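Long-range contacts in envelopment polyprotein (Bovine Schmallenberg virus BH80/Germany/2011, PDB 7A56), which probably drives fusion of the viral and host membranes during entry, as a class II fusion glycoprotein captured here in its postfusion conformation: residues Gly88-Met93 / Asp346-Ser351; Ile102-Arg107 / Tyr338-Gly343; Val150-Glu155 / Pro280-Val285; Lys130-Cys135 / Cys174-Cys179. One frame throughout, in Å; residues are numbered along the deposited sequence.

Contact 1. Residues Gly88-Met93 / Asp346-Ser351; sequences GINIAM and DYNAYS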
loop_
_atom_site.group_PDB
_atom_site.type_symbol
_atom_site.label_atom_id
_atom_site.label_comp_id
_atom_site.label_asym_id
_atom_site.label_seq_id
_atom_site.Cartn_x
_atom_site.Cartn_y
_atom_site.Cartn_z
ATOM N N GLY A 88 5.031 12.226 30.365
ATOM C CA GLY A 88 5.734 12.669 31.569
ATOM C C GLY A 88 5.754 11.597 32.637
ATOM O O GLY A 88 4.784 10.854 32.788
ATOM N N ILE A 89 6.880 11.488 33.345
ATOM C CA ILE A 89 7.011 10.633 34.532
ATOM C C ILE A 89 7.520 11.492 35.651
ATOM O O ILE A 89 8.607 12.068 35.550
ATOM C CB ILE A 89 7.950 9.436 34.337
ATOM C CG1 ILE A 89 7.497 8.586 33.150
ATOM C CG2 ILE A 89 8.027 8.562 35.649
ATOM C CD1 ILE A 89 6.341 7.654 33.487
ATOM N N ASN A 90 6.766 11.535 36.746
ATOM C CA ASN A 90 7.192 12.196 37.968
ATOM C C ASN A 90 7.902 11.217 38.916
ATOM O O ASN A 90 7.448 10.082 39.128
ATOM C CB ASN A 90 5.968 12.821 38.625
ATOM C CG ASN A 90 6.292 13.513 39.915
ATOM O OD1 ASN A 90 7.072 14.475 39.942
ATOM N ND2 ASN A 90 5.668 13.058 40.997
ATOM N N ILE A 91 9.069 11.643 39.398
ATOM C CA ILE A 91 9.909 10.901 40.326
ATOM C C ILE A 91 9.698 11.508 41.708
ATOM O O ILE A 91 9.884 12.733 41.888
ATOM C CB ILE A 91 11.395 10.986 39.941
ATOM C CG1 ILE A 91 11.601 10.808 38.409
ATOM C CG2 ILE A 91 12.161 9.955 40.751
ATOM C CD1 ILE A 91 11.073 9.469 37.948
ATOM N N ALA A 92 9.403 10.638 42.682
ATOM C CA ALA A 92 9.133 11.067 44.049
ATOM C C ALA A 92 9.818 10.147 45.055
ATOM O O ALA A 92 10.032 8.955 44.806
ATOM C CB ALA A 92 7.614 11.084 44.312
ATOM N N MET A 93 10.160 10.723 46.207
ATOM C CA MET A 93 10.538 9.925 47.374
ATOM C C MET A 93 9.451 8.910 47.700
ATOM O O MET A 93 8.263 9.206 47.507
ATOM C CB MET A 93 10.762 10.843 48.570
ATOM C CG MET A 93 11.904 11.803 48.395
ATOM S SD MET A 93 13.498 10.954 48.269
ATOM C CE MET A 93 13.771 10.563 50.015
ATOM N N ASP A 346 9.176 6.274 44.098
ATOM C CA ASP A 346 7.837 6.146 43.535
ATOM C C ASP A 346 7.790 6.898 42.212
ATOM O O ASP A 346 8.404 7.957 42.052
ATOM C CB ASP A 346 6.757 6.728 44.441
ATOM C CG ASP A 346 6.576 5.946 45.762
ATOM O OD1 ASP A 346 6.972 4.752 45.878
ATOM O OD2 ASP A 346 5.995 6.566 46.682
ATOM N N TYR A 347 7.027 6.367 41.279
ATOM C CA TYR A 347 6.918 6.977 39.969
ATOM C C TYR A 347 5.454 7.119 39.558
ATOM O O TYR A 347 4.653 6.202 39.769
ATOM C CB TYR A 347 7.603 6.114 38.950
ATOM C CG TYR A 347 8.978 5.619 39.276
ATOM C CD1 TYR A 347 10.111 6.359 38.918
ATOM C CD2 TYR A 347 9.169 4.342 39.814
ATOM C CE1 TYR A 347 11.407 5.862 39.144
ATOM C CE2 TYR A 347 10.461 3.865 40.086
ATOM C CZ TYR A 347 11.562 4.630 39.760
ATOM O OH TYR A 347 12.809 4.136 39.963
ATOM N N ASN A 348 5.095 8.235 38.936
ATOM C CA ASN A 348 3.775 8.246 38.332
ATOM C C ASN A 348 3.752 9.050 37.026
ATOM O O ASN A 348 4.368 10.107 36.912
ATOM C CB ASN A 348 2.734 8.812 39.278
ATOM C CG ASN A 348 2.903 10.281 39.490
ATOM O OD1 ASN A 348 3.792 10.703 40.224
ATOM N ND2 ASN A 348 2.068 11.088 38.829
ATOM N N ALA A 349 2.917 8.609 36.106
ATOM C CA ALA A 349 2.767 9.311 34.830
ATOM C C ALA A 349 2.001 10.616 35.014
ATOM O O ALA A 349 1.169 10.753 35.921
ATOM C CB ALA A 349 2.036 8.410 33.832
ATOM N N TYR A 350 2.247 11.570 34.108
ATOM C CA TYR A 350 1.455 12.792 34.074
ATOM C C TYR A 350 1.462 13.351 32.654
ATOM O O TYR A 350 2.287 12.965 31.803
ATOM C CB TYR A 350 1.959 13.864 35.075
ATOM C CG TYR A 350 3.247 14.514 34.637
ATOM C CD1 TYR A 350 4.513 13.936 35.005
ATOM C CD2 TYR A 350 3.223 15.672 33.843
ATOM C CE1 TYR A 350 5.699 14.516 34.572
ATOM C CE2 TYR A 350 4.376 16.256 33.397
ATOM C CZ TYR A 350 5.609 15.677 33.739
ATOM O OH TYR A 350 6.747 16.276 33.267
ATOM N N SER A 351 0.501 14.244 32.404
ATOM C CA SER A 351 0.412 14.942 31.122
ATOM C C SER A 351 -0.385 16.219 31.345
ATOM O O SER A 351 -0.971 16.432 32.414
ATOM C CB SER A 351 -0.241 14.081 30.045
ATOM O OG SER A 351 -1.608 13.921 30.356
#

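Contact 2. Residues Ile102-Arg107 / Tyr338-Gly343; sequences IIIYVR and YKIMLG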
loop_
_atom_site.group_PDB
_atom_site.type_symbol
_atom_site.label_atom_id
_atom_site.label_comp_id
_atom_site.label_asym_id
_atom_site.label_seq_id
_atom_site.Cartn_x
_atom_site.Cartn_y
_atom_site.Cartn_z
ATOM N N ILE A 102 10.999 13.145 34.403
ATOM C CA ILE A 102 11.635 12.609 33.202
ATOM C C ILE A 102 10.555 12.574 32.141
ATOM O O ILE A 102 9.477 12.010 32.376
ATOM C CB ILE A 102 12.209 11.202 33.447
ATOM C CG1 ILE A 102 13.316 11.238 34.529
ATOM C CG2 ILE A 102 12.740 10.586 32.184
ATOM C CD1 ILE A 102 13.889 9.856 34.881
ATOM N N ILE A 103 10.849 13.132 30.973
ATOM C CA ILE A 103 9.919 13.153 29.844
ATOM C C ILE A 103 10.479 12.234 28.768
ATOM O O ILE A 103 11.679 12.291 28.464
ATOM C CB ILE A 103 9.729 14.598 29.353
ATOM C CG1 ILE A 103 8.917 15.394 30.404
ATOM C CG2 ILE A 103 9.048 14.696 27.951
ATOM C CD1 ILE A 103 9.059 16.928 30.202
ATOM N N ILE A 104 9.647 11.329 28.253
ATOM C CA ILE A 104 10.007 10.524 27.090
ATOM C C ILE A 104 9.458 11.225 25.840
ATOM O O ILE A 104 8.236 11.389 25.694
ATOM C CB ILE A 104 9.451 9.096 27.198
ATOM C CG1 ILE A 104 9.805 8.428 28.550
ATOM C CG2 ILE A 104 9.802 8.250 25.930
ATOM C CD1 ILE A 104 11.340 8.260 28.736
ATOM N N TYR A 105 10.351 11.670 24.946
ATOM C CA TYR A 105 9.944 12.644 23.917
ATOM C C TYR A 105 10.286 12.057 22.550
ATOM O O TYR A 105 11.457 11.751 22.292
ATOM C CB TYR A 105 10.638 13.990 24.204
ATOM C CG TYR A 105 10.733 14.971 23.034
ATOM C CD1 TYR A 105 9.682 15.146 22.160
ATOM C CD2 TYR A 105 11.867 15.730 22.849
ATOM C CE1 TYR A 105 9.783 16.058 21.057
ATOM C CE2 TYR A 105 11.993 16.636 21.789
ATOM C CZ TYR A 105 10.951 16.792 20.912
ATOM O OH TYR A 105 11.118 17.681 19.917
ATOM N N VAL A 106 9.282 11.904 21.678
ATOM C CA VAL A 106 9.515 11.359 20.311
ATOM C C VAL A 106 9.884 12.555 19.428
ATOM O O VAL A 106 9.039 13.292 18.918
ATOM C CB VAL A 106 8.321 10.567 19.802
ATOM C CG1 VAL A 106 8.633 9.875 18.409
ATOM C CG2 VAL A 106 7.907 9.513 20.826
ATOM N N ARG A 107 11.182 12.799 19.294
ATOM C CA ARG A 107 11.608 14.055 18.711
ATOM C C ARG A 107 11.406 14.080 17.194
ATOM O O ARG A 107 11.100 15.127 16.647
ATOM C CB ARG A 107 13.065 14.335 19.041
ATOM C CG ARG A 107 13.535 15.679 18.430
ATOM C CD ARG A 107 14.740 16.242 19.094
ATOM N NE ARG A 107 15.302 17.314 18.282
ATOM C CZ ARG A 107 14.910 18.585 18.276
ATOM N NH1 ARG A 107 13.904 19.017 19.067
ATOM N NH2 ARG A 107 15.553 19.433 17.455
ATOM N N TYR A 338 9.342 1.841 27.147
ATOM C CA TYR A 338 10.432 2.356 27.950
ATOM C C TYR A 338 10.275 1.883 29.396
ATOM O O TYR A 338 9.161 1.668 29.881
ATOM C CB TYR A 338 10.503 3.891 27.944
ATOM C CG TYR A 338 9.201 4.629 28.341
ATOM C CD1 TYR A 338 8.950 4.939 29.675
ATOM C CD2 TYR A 338 8.260 5.024 27.389
ATOM C CE1 TYR A 338 7.813 5.626 30.065
ATOM C CE2 TYR A 338 7.088 5.744 27.749
ATOM C CZ TYR A 338 6.884 6.025 29.141
ATOM O OH TYR A 338 5.774 6.743 29.562
ATOM N N LYS A 339 11.416 1.762 30.056
ATOM C CA LYS A 339 11.496 1.353 31.454
ATOM C C LYS A 339 12.545 2.201 32.148
ATOM O O LYS A 339 13.663 2.388 31.636
ATOM C CB LYS A 339 11.814 -0.157 31.543
ATOM C CG LYS A 339 11.846 -0.735 33.040
ATOM C CD LYS A 339 12.505 -2.097 33.029
ATOM C CE LYS A 339 12.554 -2.716 34.534
ATOM N NZ LYS A 339 13.102 -4.111 34.467
ATOM N N ILE A 340 12.175 2.712 33.334
ATOM C CA ILE A 340 13.013 3.606 34.135
ATOM C C ILE A 340 13.146 2.986 35.530
ATOM O O ILE A 340 12.135 2.591 36.126
ATOM C CB ILE A 340 12.388 5.012 34.247
ATOM C CG1 ILE A 340 12.294 5.702 32.865
ATOM C CG2 ILE A 340 13.148 5.885 35.288
ATOM C CD1 ILE A 340 11.128 6.727 32.859
ATOM N N MET A 341 14.393 2.802 35.975
ATOM C CA MET A 341 14.738 2.176 37.274
ATOM C C MET A 341 15.860 2.984 37.907
ATOM O O MET A 341 17.035 2.789 37.559
ATOM C CB MET A 341 15.167 0.733 37.037
ATOM C CG MET A 341 15.488 -0.092 38.352
ATOM S SD MET A 341 15.267 -1.837 37.912
ATOM C CE MET A 341 14.702 -2.502 39.489
ATOM N N LEU A 342 15.507 3.871 38.854
ATOM C CA LEU A 342 16.478 4.791 39.435
ATOM C C LEU A 342 16.961 4.356 40.825
ATOM O O LEU A 342 17.922 4.935 41.347
ATOM C CB LEU A 342 15.875 6.201 39.522
ATOM C CG LEU A 342 15.307 6.729 38.206
ATOM C CD1 LEU A 342 14.810 8.201 38.275
ATOM C CD2 LEU A 342 16.363 6.627 37.131
ATOM N N GLY A 343 16.322 3.391 41.436
ATOM C CA GLY A 343 16.603 3.153 42.863
ATOM C C GLY A 343 15.303 3.106 43.634
ATOM O O GLY A 343 14.291 2.693 43.070
#

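Contact 3. Residues Val150-Glu155 / Pro280-Val285; sequences VTFSKE and PKFDYV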
loop_
_atom_site.group_PDB
_atom_site.type_symbol
_atom_site.label_atom_id
_atom_site.label_comp_id
_atom_site.label_asym_id
_atom_site.label_seq_id
_atom_site.Cartn_x
_atom_site.Cartn_y
_atom_site.Cartn_z
ATOM N N VAL A 150 8.359 9.233 -35.124
ATOM C CA VAL A 150 7.343 8.318 -35.646
ATOM C C VAL A 150 7.219 8.632 -37.144
ATOM O O VAL A 150 7.567 9.723 -37.609
ATOM C CB VAL A 150 5.971 8.370 -34.935
ATOM C CG1 VAL A 150 6.103 7.885 -33.443
ATOM C CG2 VAL A 150 5.411 9.777 -34.919
ATOM N N THR A 151 6.789 7.645 -37.926
ATOM C CA THR A 151 6.753 7.836 -39.389
ATOM C C THR A 151 5.338 8.014 -39.918
ATOM O O THR A 151 4.337 7.701 -39.270
ATOM C CB THR A 151 7.405 6.654 -40.104
ATOM O OG1 THR A 151 6.746 5.462 -39.686
ATOM C CG2 THR A 151 8.893 6.525 -39.730
ATOM N N PHE A 152 5.263 8.512 -41.164
ATOM C CA PHE A 152 3.983 8.583 -41.838
ATOM C C PHE A 152 4.245 8.451 -43.332
ATOM O O PHE A 152 5.332 8.782 -43.809
ATOM C CB PHE A 152 3.231 9.904 -41.581
ATOM C CG PHE A 152 4.096 11.150 -41.723
ATOM C CD1 PHE A 152 4.298 11.742 -42.977
ATOM C CD2 PHE A 152 4.662 11.746 -40.579
ATOM C CE1 PHE A 152 5.082 12.862 -43.119
ATOM C CE2 PHE A 152 5.452 12.894 -40.704
ATOM C CZ PHE A 152 5.666 13.447 -42.005
ATOM N N SER A 153 3.252 7.954 -44.063
ATOM C CA SER A 153 3.453 7.817 -45.522
ATOM C C SER A 153 2.102 7.635 -46.207
ATOM O O SER A 153 1.125 7.174 -45.596
ATOM C CB SER A 153 4.375 6.646 -45.884
ATOM O OG SER A 153 3.815 5.409 -45.434
ATOM N N LYS A 154 2.081 7.943 -47.509
ATOM C CA LYS A 154 0.942 7.617 -48.359
ATOM C C LYS A 154 1.457 7.126 -49.706
ATOM O O LYS A 154 2.286 7.798 -50.341
ATOM C CB LYS A 154 0.024 8.827 -48.568
ATOM C CG LYS A 154 -0.993 9.028 -47.413
ATOM C CD LYS A 154 -1.944 10.204 -47.624
ATOM C CE LYS A 154 -2.905 10.367 -46.413
ATOM N NZ LYS A 154 -3.991 9.347 -46.424
ATOM N N GLU A 155 0.993 5.930 -50.099
ATOM C CA GLU A 155 1.237 5.359 -51.411
ATOM C C GLU A 155 0.388 6.107 -52.441
ATOM O O GLU A 155 -0.556 6.836 -52.088
ATOM C CB GLU A 155 0.826 3.881 -51.473
ATOM C CG GLU A 155 1.431 2.939 -50.447
ATOM C CD GLU A 155 2.869 2.580 -50.696
ATOM O OE1 GLU A 155 3.386 2.876 -51.788
ATOM O OE2 GLU A 155 3.490 1.928 -49.794
ATOM N N PRO A 280 0.434 9.909 -36.591
ATOM C CA PRO A 280 0.385 11.316 -37.005
ATOM C C PRO A 280 -0.848 11.622 -37.826
ATOM O O PRO A 280 -1.309 10.794 -38.619
ATOM C CB PRO A 280 1.649 11.479 -37.841
ATOM C CG PRO A 280 2.614 10.523 -37.147
ATOM C CD PRO A 280 1.760 9.320 -36.847
ATOM N N LYS A 281 -1.362 12.832 -37.643
ATOM C CA LYS A 281 -2.457 13.307 -38.474
ATOM C C LYS A 281 -1.797 13.935 -39.689
ATOM O O LYS A 281 -1.444 15.116 -39.672
ATOM C CB LYS A 281 -3.309 14.325 -37.739
ATOM C CG LYS A 281 -4.160 13.736 -36.617
ATOM C CD LYS A 281 -4.964 14.904 -36.085
ATOM C CE LYS A 281 -6.260 14.467 -35.471
ATOM N NZ LYS A 281 -7.040 15.671 -35.051
ATOM N N PHE A 282 -1.666 13.134 -40.750
ATOM C CA PHE A 282 -0.875 13.458 -41.933
ATOM C C PHE A 282 -1.771 13.439 -43.168
ATOM O O PHE A 282 -2.506 12.463 -43.388
ATOM C CB PHE A 282 0.238 12.399 -42.114
ATOM C CG PHE A 282 0.827 12.356 -43.530
ATOM C CD1 PHE A 282 1.425 13.488 -44.093
ATOM C CD2 PHE A 282 0.835 11.171 -44.250
ATOM C CE1 PHE A 282 1.984 13.439 -45.437
ATOM C CE2 PHE A 282 1.391 11.115 -45.558
ATOM C CZ PHE A 282 1.983 12.247 -46.117
ATOM N N ASP A 283 -1.702 14.493 -43.958
ATOM C CA ASP A 283 -2.344 14.516 -45.276
ATOM C C ASP A 283 -1.508 15.440 -46.138
ATOM O O ASP A 283 -0.457 15.937 -45.715
ATOM C CB ASP A 283 -3.840 14.954 -45.135
ATOM C CG ASP A 283 -4.743 14.352 -46.222
ATOM O OD1 ASP A 283 -4.213 14.063 -47.317
ATOM O OD2 ASP A 283 -5.979 14.224 -46.001
ATOM N N TYR A 284 -1.953 15.672 -47.377
ATOM C CA TYR A 284 -1.182 16.550 -48.225
ATOM C C TYR A 284 -2.109 17.215 -49.243
ATOM O O TYR A 284 -3.201 16.703 -49.549
ATOM C CB TYR A 284 -0.078 15.760 -48.965
ATOM C CG TYR A 284 -0.569 14.648 -49.914
ATOM C CD1 TYR A 284 -0.799 13.353 -49.437
ATOM C CD2 TYR A 284 -0.761 14.883 -51.272
ATOM C CE1 TYR A 284 -1.227 12.346 -50.261
ATOM C CE2 TYR A 284 -1.216 13.863 -52.120
ATOM C CZ TYR A 284 -1.424 12.616 -51.621
ATOM O OH TYR A 284 -1.870 11.613 -52.425
ATOM N N VAL A 285 -1.598 18.310 -49.828
ATOM C CA VAL A 285 -2.263 19.110 -50.870
ATOM C C VAL A 285 -1.426 19.047 -52.148
ATOM O O VAL A 285 -0.191 18.946 -52.098
ATOM C CB VAL A 285 -2.478 20.566 -50.380
ATOM C CG1 VAL A 285 -2.897 21.476 -51.414
ATOM C CG2 VAL A 285 -3.593 20.586 -49.264
HETATM O O HOH W 1 -2.250 9.069 -51.740
#

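Contact 4. Residues Lys130-Cys135 / Cys174-Cys179; sequences KHEEVC and CLYGSC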
loop_
_atom_site.group_PDB
_atom_site.type_symbol
_atom_site.label_atom_id
_atom_site.label_comp_id
_atom_site.label_asym_id
_atom_site.label_seq_id
_atom_site.Cartn_x
_atom_site.Cartn_y
_atom_site.Cartn_z
ATOM N N LYS A 130 10.427 15.880 -40.899
ATOM C CA LYS A 130 11.125 15.737 -42.170
ATOM C C LYS A 130 10.193 15.045 -43.155
ATOM O O LYS A 130 9.353 14.249 -42.750
ATOM C CB LYS A 130 12.412 14.928 -42.037
ATOM C CG LYS A 130 13.226 15.308 -40.805
ATOM C CD LYS A 130 14.670 14.975 -41.063
ATOM C CE LYS A 130 15.551 15.190 -39.840
ATOM N NZ LYS A 130 16.872 14.575 -40.152
ATOM N N HIS A 131 10.352 15.339 -44.453
ATOM C CA HIS A 131 9.559 14.578 -45.426
ATOM C C HIS A 131 10.260 14.570 -46.770
ATOM O O HIS A 131 11.113 15.423 -47.067
ATOM C CB HIS A 131 8.128 15.128 -45.595
ATOM C CG HIS A 131 8.073 16.398 -46.374
ATOM N ND1 HIS A 131 8.313 17.630 -45.802
ATOM C CD2 HIS A 131 7.817 16.638 -47.690
ATOM C CE1 HIS A 131 8.200 18.574 -46.721
ATOM N NE2 HIS A 131 7.897 17.999 -47.877
ATOM N N GLU A 132 9.901 13.576 -47.582
ATOM C CA GLU A 132 10.357 13.481 -48.964
ATOM C C GLU A 132 9.210 12.972 -49.834
ATOM O O GLU A 132 8.240 12.388 -49.350
ATOM C CB GLU A 132 11.533 12.518 -49.130
ATOM C CG GLU A 132 12.571 12.583 -48.055
ATOM C CD GLU A 132 13.820 13.317 -48.463
ATOM O OE1 GLU A 132 14.826 13.197 -47.714
ATOM O OE2 GLU A 132 13.798 14.020 -49.508
ATOM N N GLU A 133 9.349 13.142 -51.132
ATOM C CA GLU A 133 8.433 12.449 -52.031
ATOM C C GLU A 133 9.223 11.851 -53.174
ATOM O O GLU A 133 10.295 12.343 -53.513
ATOM C CB GLU A 133 7.302 13.352 -52.577
ATOM C CG GLU A 133 7.672 14.438 -53.494
ATOM C CD GLU A 133 6.426 15.202 -53.975
ATOM O OE1 GLU A 133 5.937 16.048 -53.201
ATOM O OE2 GLU A 133 5.921 14.946 -55.094
ATOM N N VAL A 134 8.676 10.781 -53.762
ATOM C CA VAL A 134 9.224 10.151 -54.953
ATOM C C VAL A 134 8.116 9.989 -56.003
ATOM O O VAL A 134 6.954 9.690 -55.688
ATOM C CB VAL A 134 9.913 8.800 -54.639
ATOM C CG1 VAL A 134 10.936 8.962 -53.513
ATOM C CG2 VAL A 134 8.909 7.749 -54.270
ATOM N N CYS A 135 8.507 10.217 -57.256
ATOM C CA CYS A 135 7.584 10.275 -58.387
ATOM C C CYS A 135 7.007 8.903 -58.714
ATOM O O CYS A 135 5.784 8.759 -58.897
ATOM C CB CYS A 135 8.333 10.845 -59.587
ATOM S SG CYS A 135 7.479 10.641 -61.199
ATOM N N CYS A 174 5.237 7.950 -53.839
ATOM C CA CYS A 174 5.021 7.950 -52.406
ATOM C C CYS A 174 5.352 9.325 -51.837
ATOM O O CYS A 174 6.212 10.042 -52.367
ATOM C CB CYS A 174 5.875 6.873 -51.745
ATOM S SG CYS A 174 5.770 6.784 -49.856
ATOM N N LEU A 175 4.693 9.657 -50.726
ATOM C CA LEU A 175 5.045 10.833 -49.939
ATOM C C LEU A 175 5.191 10.342 -48.516
ATOM O O LEU A 175 4.261 9.713 -47.985
ATOM C CB LEU A 175 3.982 11.936 -50.035
ATOM C CG LEU A 175 4.111 13.220 -49.223
ATOM C CD1 LEU A 175 5.329 14.016 -49.620
ATOM C CD2 LEU A 175 2.876 14.070 -49.379
ATOM N N TYR A 176 6.360 10.572 -47.920
ATOM C CA TYR A 176 6.586 10.007 -46.577
ATOM C C TYR A 176 7.386 10.973 -45.711
ATOM O O TYR A 176 7.961 11.951 -46.195
ATOM C CB TYR A 176 7.316 8.639 -46.673
ATOM C CG TYR A 176 8.661 8.680 -47.344
ATOM C CD1 TYR A 176 8.787 8.498 -48.731
ATOM C CD2 TYR A 176 9.824 8.871 -46.601
ATOM C CE1 TYR A 176 10.038 8.533 -49.344
ATOM C CE2 TYR A 176 11.073 8.912 -47.212
ATOM C CZ TYR A 176 11.173 8.737 -48.564
ATOM O OH TYR A 176 12.426 8.774 -49.120
ATOM N N GLY A 177 7.416 10.695 -44.414
ATOM C CA GLY A 177 8.320 11.426 -43.563
ATOM C C GLY A 177 8.293 10.892 -42.142
ATOM O O GLY A 177 7.863 9.757 -41.885
ATOM N N SER A 178 8.784 11.735 -41.231
ATOM C CA SER A 178 8.843 11.387 -39.804
ATOM C C SER A 178 8.687 12.659 -38.977
ATOM O O SER A 178 8.873 13.781 -39.477
ATOM C CB SER A 178 10.151 10.669 -39.463
ATOM O OG SER A 178 11.254 11.386 -39.978
ATOM N N CYS A 179 8.420 12.486 -37.674
ATOM C CA CYS A 179 8.196 13.671 -36.867
ATOM C C CYS A 179 8.410 13.332 -35.391
ATOM O O CYS A 179 8.356 12.173 -35.003
ATOM C CB CYS A 179 6.776 14.232 -37.090
ATOM S SG CYS A 179 5.398 13.116 -36.702
#

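Contact 1. Residues Gly88-Met93 / Asp346-Ser351
Tyr-350 lays one face of its ring over Gly-88, whose CA lies 3.8 Å from the ring centroid and 23° off the ring normal, a CH-pi contact displaced toward the rim. At the edge of this ring, in its plane, stand Ile-89 O and Asn-90 N. With CG between the backbone N and the carbonyl carbon (chi1 73°), the Tyr-350 ring occupies the place where Gly-88 carries no side chain. For Tyr-347, Ile-91 CD1 lies in the plane of the ring, at its edge, 3.4 Å from Tyr-347 CD1, the two side chains running side by side. Between the two side-chain amides, Asn-90 ND2 donates to Asn-348 OD1 at 3.1 Å, in the plane of both donor amide and acceptor carbonyl, though the amide planes lie 70° apart; Asn-90 ND2 also bonds to Ser-98 OG.

Between the face bearing Tyr-350 and the asparagines and that bearing Tyr-347 and Ile-91, the backbones pair antiparallel. Asn-90 N gives Asn-348 O a bond of 2.8 Å, and Asn-348 N returns one to Asn-90 O. Ala-92 and Asp-346 exchange a similar pair; Tyr-350 N donates a sound bond to Gly-88 O, whereas that from Gly-88 N to Tyr-350 O is weak. Tyr-347 OH is held by Ser-73 O and Leu-342 N, tying its ring to the neighbouring sheet. A tyrosine folded over a cross-strand glycine in a hydrogen-bonded pair is a recognised beta-sheet motif; here it joins strands 86-92 and 346-350 in what is probably the central beta-sandwich domain of the class II fold.

Contact 2. Residues Ile102-Arg107 / Tyr338-Gly343
The strands that bring Ile-102 and Ile-104 against Tyr-338, Ile-340 and Leu-342 run nearly antiparallel, at 159°, but their axes stay 10.1 Å apart, the spacing of facing layers and not of hydrogen-bonded neighbours. Ile-104 meets the ring of Tyr-338 from above: its CG1 stands over the centre of the ring, 3.6 Å from the centroid and 4° off the normal, a nearly axial CH-pi contact. The CG2 branch of Ile-104 lies nearest Tyr-338 CD2, at 3.9 Å, while its CD1 touches Ile-340 CD1 loosely at 4.4 Å. This is the interior of a beta-sandwich. Strand 98-134 pairs with 86-92 and 197-206 in one layer, and strand 335-343 pairs with 70-80 and 226-231 in the other. The side-chain contacts between the two segments are all apolar, without a hydrogen bond, and four of the five touching residues are buried. Ile-102 is extended at its end (chi2 177°), which carries CD1 across the gap to meet Leu-342 CD1 tip to tip at 3.9 Å. On the way it slides past Ile-340, its CD1 lying 4.1 Å from Ile-340 CG2. Lys-339, whose side chain leaves the other face of its strand, hydrogen-bonds through NZ to Thr-60 O of the second subunit.

Contact 3. Residues Val150-Glu155 / Pro280-Val285
Lys-154 crosses from its strand to two aromatic rings of the other segment. Its CB begins the contact 4.0 Å from Phe-282 CE2, and CG closes to 3.7 Å from that same CE2, the lysine and phenylalanine sliding past each other in opposite directions. CD then meets Tyr-284 at the ring edge, in the ring plane, 3.5 Å from Tyr-284 CE1. CE passes near Phe-282 O and Asp-283 OD1. A bend at chi4 of Lys-154 (-76°) turns its tip off the extended chain. Lys-154 NZ is left 4.8 Å from Asp-283 OD1, too far for a salt bridge but probably near enough to feel its charge. A phosphate ion, probably from the crystallisation liquor, also lies beside this side chain.

Behind the lysine, Phe-152 points CD1 at the centre of the Phe-282 ring, 3.4 Å above its plane. The two rings are inclined at 36°, so the pair is oblique. Val-150 CG2 extends the apolar row to Pro-280 CG at 3.7 Å. At the far end a water donates to Glu-155 O at 2.8 Å and is also hydrogen-bonded to Tyr-284 OH, lying in the plane of that ring at its edge.

Asp-283 continues outward to a salt bridge with Arg-156 of the third subunit, and its OD2 takes the N-H of that subunit's Glu-155. The arrangement is two beta layers packed through aromatic side chains at a trimer interface, probably in the elongated domain II of a class II fusion protein.

Contact 4. Residues Lys130-Cys135 / Cys174-Cys179
Tyr-176 and Glu-132 cross obliquely, carboxylate and ring planes 42° apart. Glu-132 CB makes an off-centre CH-pi contact, 4.3 Å from the ring centroid of Tyr-176, and Glu-132 O stands over a face near the rim. A bend at chi2 leads the carboxylate away from the other strand. Val-134 CG1 approaches the edge of the same ring, while its CG2 packs 4.0 Å from Cys-174 CB. The opposite face of the sheet carries His-131, Glu-133 and Leu-175. Chi1 of 176° puts Leu-175 CG anti to the backbone N, and chi2 of 64° turns CD1 toward the neighbouring strand, 3.3 Å from Glu-132 O and 3.6 Å from Glu-133 CB. Farther along, His-131 CA and Gly-177 CA come within 3.9 Å, the glycine having no side chain to intervene. Lys-130 with Ser-178, Glu-132 with Tyr-176 and Val-134 with Cys-174 form hydrogen-bonded pairs. Strand 98-134 here pairs antiparallel with 172-183, whose other neighbour is 150-158, probably in elongated domain II of the class II fold. Glu-133 OE2 forms a salt bridge with Lys-292. Six backbone bonds thus hold the two strands together, while disulfides Cys-135–Cys-167, Cys-174–Cys-139 and Cys-179–Cys-299 tie them to other parts of the chain.

Overall arrangement
From the N terminus, strand 86-92 comes first and pairs with 346-350, 253 residues further on, so contact 1 closes the widest loop. Contact 2 is nested inside it, its centre 10 Å away, and stacks one sheet on another. The long, interrupted strand 98-134 passes through contact 2 near its start and reaches contact 4 at its end; their centres lie 78 Å apart on opposite sides of the chain centre. Contact 4 closes a short loop to 174-179, while contact 3 joins 150-155, which lies within that loop, to 280-285. Contacts 3 and 4 therefore cross, and both are nested inside contact 2. Neighbouring strands 150-158 and 172-183 link the two distal contacts.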